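Local coordinates for protein 6-phosphogluconate dehydratase (Shewanella oneidensis, PDB 2GP4) that probably catalyses the dehydration of 6-phosphogluconate to 2-keto-3-deoxy-6-phosphogluconate, a step of the Entner-Doudoroff pathway, and is captured here in a form lacking its iron-sulfur cluster, at residues A[39-43]-A[332-337]; A[165-171]-A[191-196]; A[325-329]-A[614-619]. All coordinates share one frame; numbering follows the deposited sequence.

Contact 1: residues A[39-43]-A[332-337]; sequences SREAY and RAAGII
With CG swung opposite the backbone nitrogen (chi1 180°), the ring of Tyr43 is laid flat against Ala334, and the same setting in Arg40, followed by a bend at chi2 (62°), curls the guanidinium round to the carbonyl of that alanine. Ala334 CA stands 3.8 Å from the centroid of the Tyr43 ring, almost on its normal, in a CH-pi contact over the face. Arg40 NH1 donates to Ala334 O across 3.0 Å, in the carbonyl plane and on a lone pair, while Ile336 CD1 lies over one face of the guanidinium. Ser39 OG is 2.6 Å from Gly335 O; its proton may serve either this oxygen or the carbonyl of Ser36, one turn back. Gly335, at positive phi, is the C' residue of the Schellman motif that ends helix 322-333, and helix 23-51 comes so near that a CB there would clash with Ser39 O. An alanine in place of Tyr43 would probably uncover the backbone at Ala334 and leave the carbonyl of Leu186 without the hydroxyl that now bonds to it. Arg40 NH1 also bonds to Gly299 O, and Arg332 turns its charge to Asp625. The chemistry is thus that of a helix terminus: carbonyls just past the end of helix 322-333 face side chains of helix 23-51, with Arg40 bonding to one and Ser39 possibly to the other.

Contact 2: residues A[165-171]-A[191-196]; sequences FDGALLL and LPMLFV
Leu170 and Phe195 form the close-packed part of this parallel strand pair: Leu170 CD1 sits over one face of the Phe195 ring, 3.5 Å from CZ and offset toward the rim, a CH-pi contact. On the same face of the sheet Ala168 CB meets CG of selenomethionine Met193 at 3.7 Å. The other face carries Leu169, whose CG lies opposite the carbonyl carbon (chi1 -66°), a setting from which CD2 reaches Val196 CG2. The backbone ladder is uneven: Val196 N to Leu170 O is short, 2.8 Å, and nearly straight at 171°, whereas Leu194 N to Ala168 O is a weak bond of 3.4 Å. Ahead of Ala168 the segments share no further backbone bonds, and side chains rest on carbonyls instead, Leu191 CD2 on Phe165 O and the Pro192 ring on Asp166 O; this is the solvent side, where the Asp166 side chain turns away from the partner strand into an exposed position. The two strands and helix 179-186 make a beta-alpha-beta crossover. That helix covers the Leu170 and Phe195 face through Leu181, Leu182 and Ala185, helix 272-287 packs on Leu169, Leu194 and Val196, and antiparallel strand 120-124 borders the far edge of strand 167-171.

Contact 3: residues A[325-329]-A[614-619]; sequences MHIVA and PETGAR
A close van der Waals contact between a helix and a loop, largely of side-chain carbons on loop backbone, brings the N-terminal family region against the C-terminal one: Met325, Val328 and Ala329 present one side of helix 322-333 to the turn formed by Pro614 to Gly617. The selenomethionine side chain of Met325 runs alongside the Pro614 ring, pointing the same way, with Met325 CG 4.0 Å from Pro614 CB. One turn further along the helix, Val328 is directed at the loop: CG1 lies opposite its own backbone nitrogen (chi1 170°), and this brings the methyl to 3.2 Å from Glu615 O and over the peptide that joins Thr616 to Gly617. The loop is a short 3-10 turn, closed by a bond from Gly617 N back to Pro614 O, and the chain leaves it through a glycine at positive phi. That glycine is what allows the approach. Gly617 CA comes within 3.3 Å of Met325 O in a CA-H...O contact, although this carbonyl already accepts the helical bond from Ala329 N; a CB on Gly617 would clash with Ala329 N, and its backbone angles themselves call for glycine. Ala329 supplies the matching small side chain, its CB 3.7 Å from Gly617 O and 4.1 Å from Arg619 CG. The polar ends of the loop residues find their partners away from this helix. Glu615 forms a salt bridge with Arg449 of strand 448-453, Arg619 forms one with Glu626, and Gly617 O accepts a bond from Arg149 of helix 145-160, which also bonds to His326 ND1. His544 of strand 541-546 touches both Met325 and Pro614, while Trp340 of helix 340-347 borders the proline and Phe343 borders Val328.

In the fold
Helix 322-333 links two of these sites: contact 3 uses its middle and contact 1 its C-terminal end. Their centres are 14 Å apart, and they meet where Arg332 CG packs 3.5 Å from Arg619 CZ. Along the chain the two interlock, the segments alternating, so that one helix ties both the N-terminal helix 23-51 and the chain's last loops into the fold. Contact 2 falls in sequence between the segments of contact 1 and closes before contact 3 begins; its centre lies about 20 Å from contact 1 and 23 Å from contact 3. Its crossover helix, 179-186, ends at Leu186, which touches contact 1 and so bridges two sites that do not meet directly.

Contact 1: residues A[39-43]-A[332-337]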
# COMPACT_ATOMS: atom_id res chain seq x y z
N SER A 39 3.24 -11.98 -19.79
CA SER A 39 3.95 -12.10 -18.51
C SER A 39 3.27 -13.07 -17.55
O SER A 39 3.95 -13.88 -16.92
CB SER A 39 4.10 -10.72 -17.86
OG SER A 39 2.84 -10.10 -17.71
N ARG A 40 1.95 -13.00 -17.45
CA ARG A 40 1.20 -13.92 -16.58
C ARG A 40 1.28 -15.37 -17.07
O ARG A 40 1.41 -16.29 -16.25
CB ARG A 40 -0.26 -13.47 -16.42
CG ARG A 40 -1.10 -14.33 -15.49
CD ARG A 40 -0.59 -14.34 -14.05
NE ARG A 40 -1.51 -15.04 -13.16
CZ ARG A 40 -1.29 -15.31 -11.88
NH1 ARG A 40 -0.15 -14.96 -11.29
NH2 ARG A 40 -2.21 -15.96 -11.17
N GLU A 41 1.22 -15.57 -18.39
CA GLU A 41 1.36 -16.91 -18.96
C GLU A 41 2.73 -17.52 -18.66
O GLU A 41 2.84 -18.71 -18.38
CB GLU A 41 1.07 -16.92 -20.47
CG GLU A 41 -0.41 -17.09 -20.80
CD GLU A 41 -0.79 -16.70 -22.23
OE1 GLU A 41 0.06 -16.13 -22.96
OE2 GLU A 41 -1.95 -16.97 -22.63
N ALA A 42 3.77 -16.68 -18.70
CA ALA A 42 5.14 -17.13 -18.46
C ALA A 42 5.37 -17.45 -16.98
O ALA A 42 6.06 -18.42 -16.65
CB ALA A 42 6.15 -16.11 -18.97
N TYR A 43 4.79 -16.63 -16.11
CA TYR A 43 4.84 -16.86 -14.67
C TYR A 43 4.22 -18.21 -14.32
O TYR A 43 4.86 -19.04 -13.67
CB TYR A 43 4.16 -15.72 -13.90
CG TYR A 43 4.18 -15.92 -12.40
CD1 TYR A 43 5.38 -15.83 -11.68
CD2 TYR A 43 3.02 -16.21 -11.69
CE1 TYR A 43 5.41 -16.01 -10.31
CE2 TYR A 43 3.04 -16.40 -10.31
CZ TYR A 43 4.25 -16.29 -9.63
OH TYR A 43 4.30 -16.48 -8.27
N ARG A 332 3.69 -7.37 -10.09
CA ARG A 332 4.72 -7.57 -11.12
C ARG A 332 5.46 -8.87 -10.93
O ARG A 332 5.75 -9.56 -11.90
CB ARG A 332 5.70 -6.40 -11.17
CG ARG A 332 6.56 -6.37 -12.44
CD ARG A 332 5.69 -6.25 -13.69
NE ARG A 332 6.35 -6.70 -14.91
CZ ARG A 332 6.36 -7.96 -15.34
NH1 ARG A 332 5.76 -8.91 -14.64
NH2 ARG A 332 6.98 -8.27 -16.48
N ALA A 333 5.76 -9.21 -9.67
CA ALA A 333 6.41 -10.47 -9.33
C ALA A 333 5.58 -11.65 -9.83
O ALA A 333 6.13 -12.68 -10.20
CB ALA A 333 6.64 -10.57 -7.82
N ALA A 334 4.26 -11.47 -9.85
CA ALA A 334 3.32 -12.52 -10.25
C ALA A 334 2.91 -12.42 -11.72
O ALA A 334 1.93 -13.04 -12.13
CB ALA A 334 2.10 -12.51 -9.35
N GLY A 335 3.67 -11.64 -12.49
CA GLY A 335 3.41 -11.48 -13.92
C GLY A 335 2.26 -10.55 -14.27
O GLY A 335 1.80 -10.52 -15.41
N ILE A 336 1.81 -9.78 -13.28
CA ILE A 336 0.67 -8.89 -13.45
C ILE A 336 1.12 -7.43 -13.50
O ILE A 336 1.79 -6.95 -12.59
CB ILE A 336 -0.38 -9.11 -12.33
CG1 ILE A 336 -0.86 -10.57 -12.35
CG2 ILE A 336 -1.57 -8.16 -12.51
CD1 ILE A 336 -1.30 -11.11 -11.01
N ILE A 337 0.75 -6.74 -14.58
CA ILE A 337 1.19 -5.36 -14.80
C ILE A 337 0.07 -4.36 -14.52
O ILE A 337 -0.93 -4.33 -15.24
CB ILE A 337 1.74 -5.17 -16.24
CG1 ILE A 337 2.75 -6.28 -16.59
CG2 ILE A 337 2.34 -3.76 -16.40
CD1 ILE A 337 3.35 -6.21 -17.99

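Contact 2: residues A[165-171]-A[191-196]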
# COMPACT_ATOMS: atom_id res chain seq x y z
N PHE A 165 9.96 -27.89 1.37
CA PHE A 165 8.69 -27.46 1.91
C PHE A 165 7.60 -27.74 0.90
O PHE A 165 7.76 -27.48 -0.29
CB PHE A 165 8.73 -25.97 2.27
CG PHE A 165 10.07 -25.51 2.77
CD1 PHE A 165 10.70 -26.16 3.83
CD2 PHE A 165 10.70 -24.43 2.18
CE1 PHE A 165 11.95 -25.74 4.28
CE2 PHE A 165 11.95 -23.99 2.64
CZ PHE A 165 12.57 -24.65 3.69
N ASP A 166 6.50 -28.29 1.39
CA ASP A 166 5.31 -28.52 0.58
C ASP A 166 4.40 -27.30 0.67
O ASP A 166 3.48 -27.15 -0.13
CB ASP A 166 4.61 -29.78 1.05
CG ASP A 166 5.44 -31.03 0.80
OD1 ASP A 166 5.33 -31.61 -0.30
OD2 ASP A 166 6.20 -31.42 1.71
N GLY A 167 4.69 -26.45 1.64
CA GLY A 167 3.98 -25.19 1.84
C GLY A 167 4.72 -24.37 2.88
O GLY A 167 5.73 -24.82 3.43
N ALA A 168 4.23 -23.17 3.15
CA ALA A 168 4.91 -22.29 4.09
C ALA A 168 3.96 -21.39 4.88
O ALA A 168 2.79 -21.22 4.53
CB ALA A 168 5.96 -21.45 3.36
N LEU A 169 4.49 -20.83 5.97
CA LEU A 169 3.78 -19.86 6.79
C LEU A 169 4.62 -18.59 6.94
O LEU A 169 5.83 -18.66 7.16
CB LEU A 169 3.44 -20.46 8.16
CG LEU A 169 2.44 -21.62 8.18
CD1 LEU A 169 2.39 -22.27 9.56
CD2 LEU A 169 1.06 -21.16 7.75
N LEU A 170 3.98 -17.44 6.81
CA LEU A 170 4.67 -16.16 6.85
C LEU A 170 4.21 -15.31 8.03
O LEU A 170 3.02 -15.02 8.16
CB LEU A 170 4.49 -15.42 5.51
CG LEU A 170 4.76 -16.20 4.22
CD1 LEU A 170 4.45 -15.37 2.98
CD2 LEU A 170 6.20 -16.71 4.15
N LEU A 171 5.15 -14.93 8.89
CA LEU A 171 4.86 -14.17 10.10
C LEU A 171 5.35 -12.73 9.98
O LEU A 171 6.51 -12.43 10.30
CB LEU A 171 5.49 -14.85 11.33
CG LEU A 171 5.48 -16.37 11.52
CD1 LEU A 171 6.21 -16.74 12.81
CD2 LEU A 171 4.07 -16.95 11.53
N LEU A 191 4.08 -23.11 -4.31
CA LEU A 191 3.74 -23.57 -2.97
C LEU A 191 2.49 -22.85 -2.45
O LEU A 191 2.30 -21.67 -2.73
CB LEU A 191 4.91 -23.32 -2.00
CG LEU A 191 6.32 -23.84 -2.32
CD1 LEU A 191 7.27 -23.49 -1.19
CD2 LEU A 191 6.34 -25.35 -2.58
N PRO A 192 1.62 -23.58 -1.71
CA PRO A 192 0.57 -22.91 -0.96
C PRO A 192 1.16 -22.24 0.27
O PRO A 192 2.09 -22.77 0.89
CB PRO A 192 -0.34 -24.07 -0.52
CG PRO A 192 0.56 -25.26 -0.48
CD PRO A 192 1.56 -25.05 -1.57
N MSE A 193 0.63 -21.06 0.61
CA MSE A 193 1.10 -20.32 1.76
C MSE A 193 -0.01 -19.51 2.40
O MSE A 193 -0.97 -19.13 1.73
CB MSE A 193 2.26 -19.39 1.38
CG MSE A 193 3.53 -20.10 0.95
SE MSE A 193 4.86 -18.81 0.42
CE MSE A 193 6.09 -19.97 -0.53
N LEU A 194 0.13 -19.27 3.70
CA LEU A 194 -0.77 -18.40 4.44
C LEU A 194 0.04 -17.41 5.25
O LEU A 194 1.07 -17.78 5.84
CB LEU A 194 -1.66 -19.21 5.38
CG LEU A 194 -2.97 -19.80 4.85
CD1 LEU A 194 -2.73 -21.03 3.99
CD2 LEU A 194 -3.87 -20.13 6.02
N PHE A 195 -0.42 -16.17 5.28
CA PHE A 195 0.09 -15.18 6.21
C PHE A 195 -0.56 -15.39 7.58
O PHE A 195 -1.77 -15.63 7.67
CB PHE A 195 -0.17 -13.76 5.70
CG PHE A 195 0.82 -13.30 4.65
CD1 PHE A 195 0.66 -13.66 3.32
CD2 PHE A 195 1.90 -12.49 5.01
CE1 PHE A 195 1.57 -13.22 2.35
CE2 PHE A 195 2.81 -12.05 4.04
CZ PHE A 195 2.64 -12.42 2.71
N VAL A 196 0.25 -15.32 8.63
CA VAL A 196 -0.21 -15.53 10.00
C VAL A 196 0.04 -14.25 10.81
O VAL A 196 1.16 -14.00 11.26
CB VAL A 196 0.48 -16.75 10.66
CG1 VAL A 196 -0.12 -17.04 12.02
CG2 VAL A 196 0.38 -17.98 9.77

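Contact 3: residues A[325-329]-A[614-619]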
# COMPACT_ATOMS: atom_id res chain seq x y z
N MSE A 325 2.77 1.60 -4.53
CA MSE A 325 4.03 1.06 -5.02
C MSE A 325 4.18 -0.44 -4.74
O MSE A 325 4.63 -1.21 -5.59
CB MSE A 325 5.22 1.81 -4.41
CG MSE A 325 5.54 3.14 -5.06
SE MSE A 325 7.00 4.03 -4.11
CE MSE A 325 6.06 4.34 -2.42
N HIS A 326 3.78 -0.85 -3.53
CA HIS A 326 3.92 -2.23 -3.08
C HIS A 326 2.95 -3.18 -3.78
O HIS A 326 3.30 -4.33 -4.05
CB HIS A 326 3.75 -2.34 -1.56
CG HIS A 326 4.67 -1.46 -0.78
ND1 HIS A 326 5.99 -1.25 -1.14
CD2 HIS A 326 4.48 -0.75 0.35
CE1 HIS A 326 6.56 -0.43 -0.28
NE2 HIS A 326 5.66 -0.11 0.64
N ILE A 327 1.73 -2.71 -4.05
CA ILE A 327 0.74 -3.49 -4.78
C ILE A 327 1.27 -3.77 -6.19
O ILE A 327 1.16 -4.89 -6.69
CB ILE A 327 -0.63 -2.77 -4.86
CG1 ILE A 327 -1.31 -2.74 -3.48
CG2 ILE A 327 -1.56 -3.42 -5.93
CD1 ILE A 327 -2.65 -2.00 -3.45
N VAL A 328 1.85 -2.75 -6.81
CA VAL A 328 2.41 -2.83 -8.16
C VAL A 328 3.64 -3.75 -8.20
O VAL A 328 3.82 -4.52 -9.15
CB VAL A 328 2.74 -1.41 -8.72
CG1 VAL A 328 3.55 -1.48 -10.01
CG2 VAL A 328 1.48 -0.63 -8.94
N ALA A 329 4.48 -3.67 -7.17
CA ALA A 329 5.66 -4.53 -7.05
C ALA A 329 5.28 -5.99 -6.78
O ALA A 329 5.90 -6.91 -7.34
CB ALA A 329 6.59 -4.02 -5.97
N PRO A 614 8.46 4.63 -9.17
CA PRO A 614 7.31 4.35 -8.30
C PRO A 614 6.13 3.65 -9.00
O PRO A 614 5.54 2.73 -8.42
CB PRO A 614 6.91 5.75 -7.82
CG PRO A 614 8.20 6.50 -7.80
CD PRO A 614 9.00 5.98 -8.95
N GLU A 615 5.81 4.06 -10.22
CA GLU A 615 4.69 3.48 -10.98
C GLU A 615 4.94 2.02 -11.36
O GLU A 615 4.00 1.26 -11.62
CB GLU A 615 4.37 4.33 -12.21
CG GLU A 615 3.29 3.77 -13.14
CD GLU A 615 2.73 4.80 -14.10
OE1 GLU A 615 3.49 5.67 -14.58
OE2 GLU A 615 1.52 4.72 -14.40
N THR A 616 6.22 1.63 -11.41
CA THR A 616 6.61 0.24 -11.70
C THR A 616 6.98 -0.49 -10.42
O THR A 616 7.51 -1.61 -10.46
CB THR A 616 7.77 0.14 -12.74
OG1 THR A 616 8.87 0.95 -12.32
CG2 THR A 616 7.30 0.59 -14.13
N GLY A 617 6.69 0.15 -9.28
CA GLY A 617 6.82 -0.48 -7.97
C GLY A 617 8.10 -0.19 -7.22
O GLY A 617 8.31 -0.73 -6.13
N ALA A 618 8.95 0.67 -7.78
CA ALA A 618 10.30 0.93 -7.25
C ALA A 618 11.06 -0.37 -6.94
O ALA A 618 11.59 -0.56 -5.84
CB ALA A 618 10.24 1.85 -6.03
N ARG A 619 11.09 -1.25 -7.94
CA ARG A 619 11.71 -2.56 -7.83
C ARG A 619 13.19 -2.47 -8.14
O ARG A 619 13.61 -1.63 -8.94
CB ARG A 619 11.10 -3.54 -8.84
CG ARG A 619 9.58 -3.73 -8.77
CD ARG A 619 9.15 -4.87 -9.70
NE ARG A 619 9.47 -4.58 -11.10
CZ ARG A 619 9.87 -5.49 -11.99
NH1 ARG A 619 10.02 -6.76 -11.64
NH2 ARG A 619 10.14 -5.12 -13.23